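Local coordinates for possible adenyl cyclase-associated protein (Cryptosporidium parvum, PDB 2B0R) that probably binds and sequesters monomeric actin, as expected of a cyclase-associated protein, through a beta-helical C-terminal domain that pairs with a second copy, at residues L163-E168 with K174-P179; I132-S137 with S159-L164. One frame throughout, in Å; residues are numbered along the deposited sequence.

Interaction 1: residues L163-E168 with K174-P179; sequences LLFPGE and KELAIP
Leu163, Phe165 and Lys174 dominate this antiparallel beta hairpin, in which strand 173-177 folds back along strand 161-166, the last parallel strand on its side of the right-handed beta-helix. Two hydrogen-bonded pairs, Leu163 with Leu176 and Phe165 with Lys174, flank the non-hydrogen-bonded pair of Leu164 and Glu175. In the first, Leu163 N gives a bond of 2.8 Å to Leu176 O, and Leu176 N answers at 2.7 Å to Leu163 O. The second is similar: Phe165 N to Lys174 O is 2.9 Å, Lys174 N to Phe165 O is 2.8 Å, and here each donor lies in the plane of the carbonyl it meets.

Leu163, Phe165, Lys174 and Leu176 share one face of the hairpin. The Leu163 side chain rises from the strand and meets the end of Ile178 obliquely, its CG 4.0 Å from Ile178 CD1; both leucine and isoleucine also pack on Val153 and on Leu193 of the second subunit. Phe165 has CG anti to its carbonyl carbon (chi1 -56°), and from there the ring presents an edge to Leu176, with CE1 3.7 Å from Leu176 CD1 and the two side chains crossing at about a right angle. That ring also stacks on Tyr186 of the second subunit. Lys174 takes part through its backbone and the start of its side chain, CB lying 3.8 Å from Phe165 O, while its extended chain leads away to where NZ is hydrogen-bonded to Gly191 O of the second subunit. This face therefore serves the dimer as well as the hairpin.

On the reverse face Leu164 and Glu175 lie side by side, pointing the same way, and the methyl Leu164 CD2 rests 3.7 Å from Glu175 CG.

Interaction 2: residues I132-S137 with S159-L164; sequences ISLDKS and SEMNLL
Ser137 and Ser159 bring two corners of the right-handed beta-helix together, their CA atoms 6.4 Å apart. The strands beside them do not pair: strand 131-135 belongs to one parallel sheet and strand 161-166 to the sheet facing it, one coil further on. Just past strand 131-135 and just before strand 161-166 sit Lys136 and Glu160, both in the left-handed backbone conformation, and at Glu160 the chain swings from one sheet into the other. A single backbone bond joins the two corners, Ser159 N to Ser137 O at 2.9 Å, with the donor nearly in line with the carbonyl.

Within its own corner Ser137 OG gives a bond of 3.1 Å to Asp135 O. The hydroxyl stands above that carbonyl's plane, not on a lone pair, and it also meets Cys118 N of the coil before. Ser159 OG, for its part, is bonded to Asn138 OD1.

Inside the coil, Leu134 and Met161 extend from facing sheets and slide past each other in opposite directions. The methyl Leu134 CD1 does the touching, lying 3.6 Å from both Met161 CG and Met161 SD. With CG anti to the carbonyl carbon (chi1 -61°) the methionine brings CG and SD up to the leucine methyl, and a bend at chi3 turns CE away from it. Ile115 and Ile178 add to the apolar surroundings.

The chemistry divides by place: apolar between the facing sheets, polar at the corners, where the OG of buried Ser137 is satisfied by bonds within its own coil and to the one before.

Strand 161-166 is common to both contacts; Leu163 and Leu164 fall in both ranges but touch across only interaction 1. Interaction 1 works within one sheet: regular backbone pairing adds an antiparallel edge strand where the parallel coils end, only partly buried and with one face given to the second subunit. Interaction 2 lies nearer the middle of the chain, is buried, and spans the two sheets, so it relies on one apolar side-chain pair and one corner bond. The two meet at Met161, whose O probably accepts a hydrogen bond from Ile178 N at 2.8 Å, carrying the hairpin's pairing on to the residue whose side chain meets Leu134 between the sheets.

Interaction 1: residues L163-E168 with K174-P179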
ATOM      1  N   LEU A 163       2.939  12.512  -9.573  1.00 50.40           N
ATOM      2  CA  LEU A 163       3.992  13.468  -9.709  1.00 51.88           C
ATOM      3  C   LEU A 163       3.640  14.406 -10.842  1.00 56.36           C
ATOM      4  O   LEU A 163       3.130  13.976 -11.904  1.00 55.38           O
ATOM      5  CB  LEU A 163       5.287  12.773 -10.001  1.00 49.70           C
ATOM      6  CG  LEU A 163       6.135  12.502  -8.772  1.00 49.58           C
ATOM      7  CD1 LEU A 163       7.231  11.488  -9.170  1.00 51.46           C
ATOM      8  CD2 LEU A 163       6.761  13.785  -8.241  1.00 47.32           C
ATOM      9  N   LEU A 164       3.887  15.697 -10.604  1.00 55.59           N
ATOM     10  CA  LEU A 164       3.597  16.714 -11.591  1.00 52.64           C
ATOM     11  C   LEU A 164       4.770  17.658 -11.794  1.00 53.94           C
ATOM     12  O   LEU A 164       5.369  18.192 -10.823  1.00 51.40           O
ATOM     13  CB  LEU A 164       2.340  17.482 -11.234  1.00 51.98           C
ATOM     14  CG  LEU A 164       1.102  16.695 -10.830  1.00 52.25           C
ATOM     15  CD1 LEU A 164       0.994  16.731  -9.319  1.00 51.55           C
ATOM     16  CD2 LEU A 164      -0.147  17.293 -11.477  1.00 49.99           C
ATOM     17  N   PHE A 165       5.074  17.853 -13.076  1.00 53.35           N
ATOM     18  CA  PHE A 165       6.247  18.586 -13.535  1.00 53.18           C
ATOM     19  C   PHE A 165       5.802  19.810 -14.305  1.00 52.04           C
ATOM     20  O   PHE A 165       4.914  19.703 -15.158  1.00 53.42           O
ATOM     21  CB  PHE A 165       7.122  17.674 -14.406  1.00 50.09           C
ATOM     22  CG  PHE A 165       7.520  16.422 -13.711  1.00 53.59           C
ATOM     23  CD1 PHE A 165       6.891  15.215 -14.004  1.00 53.88           C
ATOM     24  CD2 PHE A 165       8.482  16.446 -12.710  1.00 54.83           C
ATOM     25  CE1 PHE A 165       7.240  14.042 -13.328  1.00 52.77           C
ATOM     26  CE2 PHE A 165       8.837  15.272 -12.023  1.00 55.47           C
ATOM     27  CZ  PHE A 165       8.207  14.071 -12.337  1.00 52.13           C
ATOM     28  N   PRO A 166       6.443  20.966 -14.042  1.00 50.29           N
ATOM     29  CA  PRO A 166       5.969  22.229 -14.608  1.00 49.80           C
ATOM     30  C   PRO A 166       6.250  22.200 -16.087  1.00 53.23           C
ATOM     31  O   PRO A 166       7.366  21.828 -16.514  1.00 52.43           O
ATOM     32  CB  PRO A 166       6.837  23.295 -13.922  1.00 49.40           C
ATOM     33  CG  PRO A 166       7.625  22.565 -12.836  1.00 50.98           C
ATOM     34  CD  PRO A 166       7.685  21.133 -13.271  1.00 49.14           C
ATOM     35  N   GLY A 167       5.235  22.537 -16.874  1.00 53.50           N
ATOM     36  CA  GLY A 167       5.372  22.505 -18.306  1.00 54.97           C
ATOM     37  C   GLY A 167       6.034  23.777 -18.764  1.00 57.71           C
ATOM     38  O   GLY A 167       6.515  24.551 -17.945  1.00 54.77           O
ATOM     39  N   GLU A 168       6.038  23.997 -20.083  1.00 63.26           N
ATOM     40  CA  GLU A 168       6.615  25.205 -20.692  1.00 63.62           C
ATOM     41  C   GLU A 168       6.001  26.515 -20.212  1.00 63.55           C
ATOM     42  O   GLU A 168       6.722  27.486 -20.012  1.00 63.58           O
ATOM     43  CB  GLU A 168       6.499  25.119 -22.199  1.00 65.48           C
ATOM     44  CG  GLU A 168       7.607  24.324 -22.828  1.00 68.96           C
ATOM     45  CD  GLU A 168       7.702  24.566 -24.319  1.00 69.72           C
ATOM     46  OE1 GLU A 168       8.700  25.188 -24.743  1.00 70.17           O
ATOM     47  OE2 GLU A 168       6.774  24.154 -25.058  1.00 69.74           O
ATOM     48  N   LYS A 174       2.716  18.436 -16.308  1.00 65.04           N
ATOM     49  CA  LYS A 174       2.728  17.078 -16.783  1.00 64.89           C
ATOM     50  C   LYS A 174       2.389  16.225 -15.555  1.00 63.84           C
ATOM     51  O   LYS A 174       3.098  16.283 -14.563  1.00 65.82           O
ATOM     52  CB  LYS A 174       4.102  16.727 -17.351  1.00 65.87           C
ATOM     53  CG  LYS A 174       4.089  15.501 -18.267  1.00 66.55           C
ATOM     54  CD  LYS A 174       5.496  15.098 -18.752  1.00 65.71           C
ATOM     55  CE  LYS A 174       5.400  13.873 -19.718  1.00 68.81           C
ATOM     56  NZ  LYS A 174       6.729  13.423 -20.301  1.00 68.41           N
ATOM     57  N   GLU A 175       1.284  15.482 -15.615  1.00 61.31           N
ATOM     58  CA  GLU A 175       0.861  14.571 -14.538  1.00 59.39           C
ATOM     59  C   GLU A 175       1.238  13.105 -14.823  1.00 59.04           C
ATOM     60  O   GLU A 175       0.816  12.535 -15.835  1.00 57.45           O
ATOM     61  CB  GLU A 175      -0.654  14.665 -14.321  1.00 57.82           C
ATOM     62  CG  GLU A 175      -1.111  14.118 -13.004  1.00 58.38           C
ATOM     63  CD  GLU A 175      -2.599  14.114 -12.850  1.00 60.69           C
ATOM     64  OE1 GLU A 175      -3.141  15.055 -12.234  1.00 62.84           O
ATOM     65  OE2 GLU A 175      -3.241  13.171 -13.339  1.00 63.36           O
ATOM     66  N   LEU A 176       2.021  12.505 -13.914  1.00 58.42           N
ATOM     67  CA  LEU A 176       2.470  11.105 -14.038  1.00 55.04           C
ATOM     68  C   LEU A 176       2.157  10.312 -12.779  1.00 54.22           C
ATOM     69  O   LEU A 176       2.575  10.678 -11.669  1.00 54.05           O
ATOM     70  CB  LEU A 176       3.965  11.035 -14.362  1.00 53.52           C
ATOM     71  CG  LEU A 176       4.402  11.605 -15.728  1.00 52.91           C
ATOM     72  CD1 LEU A 176       5.921  11.700 -15.809  1.00 50.82           C
ATOM     73  CD2 LEU A 176       3.814  10.803 -16.893  1.00 47.09           C
ATOM     74  N   ALA A 177       1.411   9.223 -12.963  1.00 51.92           N
ATOM     75  CA  ALA A 177       0.902   8.424 -11.844  1.00 50.44           C
ATOM     76  C   ALA A 177       1.988   7.473 -11.339  1.00 49.19           C
ATOM     77  O   ALA A 177       2.622   6.798 -12.140  1.00 50.46           O
ATOM     78  CB  ALA A 177      -0.371   7.657 -12.262  1.00 38.44           C
ATOM     79  N   ILE A 178       2.211   7.447 -10.023  1.00 45.91           N
ATOM     80  CA  ILE A 178       3.185   6.533  -9.410  1.00 46.53           C
ATOM     81  C   ILE A 178       2.571   5.137  -9.243  1.00 46.05           C
ATOM     82  O   ILE A 178       1.466   5.017  -8.728  1.00 47.54           O
ATOM     83  CB  ILE A 178       3.668   7.050  -8.032  1.00 46.77           C
ATOM     84  CG1 ILE A 178       4.671   8.216  -8.205  1.00 44.47           C
ATOM     85  CG2 ILE A 178       4.258   5.902  -7.190  1.00 40.74           C
ATOM     86  CD1 ILE A 178       4.767   9.165  -6.972  1.00 43.22           C
ATOM     87  N   PRO A 179       3.275   4.081  -9.696  1.00 47.66           N
ATOM     88  CA  PRO A 179       2.660   2.727  -9.648  1.00 47.06           C
ATOM     89  C   PRO A 179       2.326   2.283  -8.223  1.00 50.12           C
ATOM     90  O   PRO A 179       3.034   2.632  -7.275  1.00 52.87           O
ATOM     91  CB  PRO A 179       3.716   1.817 -10.294  1.00 46.29           C
ATOM     92  CG  PRO A 179       4.972   2.628 -10.358  1.00 45.15           C
ATOM     93  CD  PRO A 179       4.627   4.075 -10.296  1.00 45.06           C
TER

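Interaction 2: residues I132-S137 with S159-L164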
ATOM      1  N   ILE A 132      11.309  12.152  -1.261  1.00 37.55           N
ATOM      2  CA  ILE A 132      10.007  12.130  -0.580  1.00 39.55           C
ATOM      3  C   ILE A 132       9.560  10.698  -0.288  1.00 41.83           C
ATOM      4  O   ILE A 132       9.715   9.789  -1.112  1.00 37.70           O
ATOM      5  CB  ILE A 132       8.874  12.792  -1.405  1.00 37.85           C
ATOM      6  CG1 ILE A 132       9.187  14.253  -1.700  1.00 37.24           C
ATOM      7  CG2 ILE A 132       7.484  12.644  -0.672  1.00 36.56           C
ATOM      8  CD1 ILE A 132       8.193  14.882  -2.714  1.00 39.58           C
ATOM      9  N   SER A 133       8.962  10.512   0.876  1.00 44.94           N
ATOM     10  CA  SER A 133       8.491   9.200   1.238  1.00 45.50           C
ATOM     11  C   SER A 133       7.017   9.225   1.604  1.00 45.00           C
ATOM     12  O   SER A 133       6.567  10.050   2.420  1.00 46.68           O
ATOM     13  CB  SER A 133       9.393   8.596   2.341  1.00 42.19           C
ATOM     14  OG  SER A 133       8.618   8.094   3.390  1.00 48.93           O
ATOM     15  N   LEU A 134       6.266   8.331   0.968  1.00 45.40           N
ATOM     16  CA  LEU A 134       4.824   8.221   1.185  1.00 48.65           C
ATOM     17  C   LEU A 134       4.482   6.859   1.712  1.00 48.08           C
ATOM     18  O   LEU A 134       4.769   5.847   1.074  1.00 51.78           O
ATOM     19  CB  LEU A 134       4.054   8.417  -0.119  1.00 47.12           C
ATOM     20  CG  LEU A 134       4.313   9.618  -1.006  1.00 48.63           C
ATOM     21  CD1 LEU A 134       3.348   9.560  -2.149  1.00 49.29           C
ATOM     22  CD2 LEU A 134       4.149  10.913  -0.253  1.00 48.78           C
ATOM     23  N   ASP A 135       3.834   6.832   2.857  1.00 44.97           N
ATOM     24  CA  ASP A 135       3.511   5.594   3.511  1.00 46.02           C
ATOM     25  C   ASP A 135       2.078   5.635   4.068  1.00 46.59           C
ATOM     26  O   ASP A 135       1.709   6.583   4.781  1.00 48.42           O
ATOM     27  CB  ASP A 135       4.557   5.311   4.608  1.00 49.94           C
ATOM     28  CG  ASP A 135       4.164   4.146   5.496  1.00 55.32           C
ATOM     29  OD1 ASP A 135       3.831   4.385   6.679  1.00 57.78           O
ATOM     30  OD2 ASP A 135       4.154   2.995   5.006  1.00 56.86           O
ATOM     31  N   LYS A 136       1.265   4.628   3.723  1.00 47.25           N
ATOM     32  CA  LYS A 136      -0.167   4.583   4.129  1.00 49.85           C
ATOM     33  C   LYS A 136      -0.901   5.895   3.850  1.00 50.57           C
ATOM     34  O   LYS A 136      -1.502   6.486   4.749  1.00 52.60           O
ATOM     35  CB  LYS A 136      -0.331   4.228   5.617  1.00 51.63           C
ATOM     36  CG  LYS A 136       0.219   2.879   6.022  1.00 57.16           C
ATOM     37  CD  LYS A 136       0.140   2.718   7.525  1.00 59.68           C
ATOM     38  CE  LYS A 136       0.885   1.489   7.976  1.00 66.32           C
ATOM     39  NZ  LYS A 136       1.853   1.817   9.079  1.00 69.14           N
ATOM     40  N   SER A 137      -0.854   6.352   2.614  1.00 49.70           N
ATOM     41  CA  SER A 137      -1.447   7.620   2.306  1.00 52.11           C
ATOM     42  C   SER A 137      -2.207   7.543   0.992  1.00 52.62           C
ATOM     43  O   SER A 137      -1.887   6.702   0.148  1.00 51.34           O
ATOM     44  CB  SER A 137      -0.353   8.714   2.272  1.00 53.87           C
ATOM     45  OG  SER A 137       0.163   9.005   3.574  1.00 50.19           O
ATOM     46  N   SER A 159      -1.959   4.871  -2.061  1.00 47.75           N
ATOM     47  CA  SER A 159      -2.663   4.898  -3.365  1.00 52.42           C
ATOM     48  C   SER A 159      -2.855   6.304  -3.987  1.00 50.87           C
ATOM     49  O   SER A 159      -2.621   7.321  -3.327  1.00 49.88           O
ATOM     50  CB  SER A 159      -4.015   4.198  -3.227  1.00 50.81           C
ATOM     51  OG  SER A 159      -4.829   4.942  -2.362  1.00 54.79           O
ATOM     52  N   GLU A 160      -3.319   6.344  -5.241  1.00 51.79           N
ATOM     53  CA  GLU A 160      -3.549   7.619  -5.980  1.00 53.30           C
ATOM     54  C   GLU A 160      -2.419   8.627  -5.703  1.00 52.60           C
ATOM     55  O   GLU A 160      -2.632   9.684  -5.091  1.00 49.73           O
ATOM     56  CB  GLU A 160      -4.913   8.253  -5.651  1.00 54.15           C
ATOM     57  CG  GLU A 160      -6.116   7.295  -5.604  1.00 57.41           C
ATOM     58  N   MET A 161      -1.212   8.271  -6.134  1.00 49.43           N
ATOM     59  CA  MET A 161      -0.083   9.148  -5.993  1.00 46.06           C
ATOM     60  C   MET A 161       0.321   9.673  -7.356  1.00 44.42           C
ATOM     61  O   MET A 161       0.559   8.872  -8.291  1.00 43.55           O
ATOM     62  CB  MET A 161       1.089   8.398  -5.374  1.00 46.16           C
ATOM     63  CG  MET A 161       0.846   7.834  -3.990  1.00 45.89           C
ATOM     64  SD  MET A 161       2.048   6.537  -3.666  1.00 49.94           S
ATOM     65  CE  MET A 161       1.494   5.306  -4.844  1.00 36.67           C
ATOM     66  N   ASN A 162       0.424  11.001  -7.484  1.00 41.52           N
ATOM     67  CA  ASN A 162       0.924  11.594  -8.737  1.00 44.38           C
ATOM     68  C   ASN A 162       2.086  12.529  -8.561  1.00 47.53           C
ATOM     69  O   ASN A 162       2.219  13.229  -7.534  1.00 46.87           O
ATOM     70  CB  ASN A 162      -0.175  12.320  -9.502  1.00 45.24           C
ATOM     71  CG  ASN A 162      -1.375  11.478  -9.690  1.00 44.81           C
ATOM     72  OD1 ASN A 162      -1.357  10.474 -10.425  1.00 50.21           O
ATOM     73  ND2 ASN A 162      -2.414  11.824  -8.999  1.00 41.56           N
ATOM     74  N   LEU A 163       2.939  12.512  -9.573  1.00 50.40           N
ATOM     75  CA  LEU A 163       3.992  13.468  -9.709  1.00 51.88           C
ATOM     76  C   LEU A 163       3.640  14.406 -10.842  1.00 56.36           C
ATOM     77  O   LEU A 163       3.130  13.976 -11.904  1.00 55.38           O
ATOM     78  CB  LEU A 163       5.287  12.773 -10.001  1.00 49.70           C
ATOM     79  CG  LEU A 163       6.135  12.502  -8.772  1.00 49.58           C
ATOM     80  CD1 LEU A 163       7.231  11.488  -9.170  1.00 51.46           C
ATOM     81  CD2 LEU A 163       6.761  13.785  -8.241  1.00 47.32           C
ATOM     82  N   LEU A 164       3.887  15.697 -10.604  1.00 55.59           N
ATOM     83  CA  LEU A 164       3.597  16.714 -11.591  1.00 52.64           C
ATOM     84  C   LEU A 164       4.770  17.658 -11.794  1.00 53.94           C
ATOM     85  O   LEU A 164       5.369  18.192 -10.823  1.00 51.40           O
ATOM     86  CB  LEU A 164       2.340  17.482 -11.234  1.00 51.98           C
ATOM     87  CG  LEU A 164       1.102  16.695 -10.830  1.00 52.25           C
ATOM     88  CD1 LEU A 164       0.994  16.731  -9.319  1.00 51.55           C
ATOM     89  CD2 LEU A 164      -0.147  17.293 -11.477  1.00 49.99           C
TER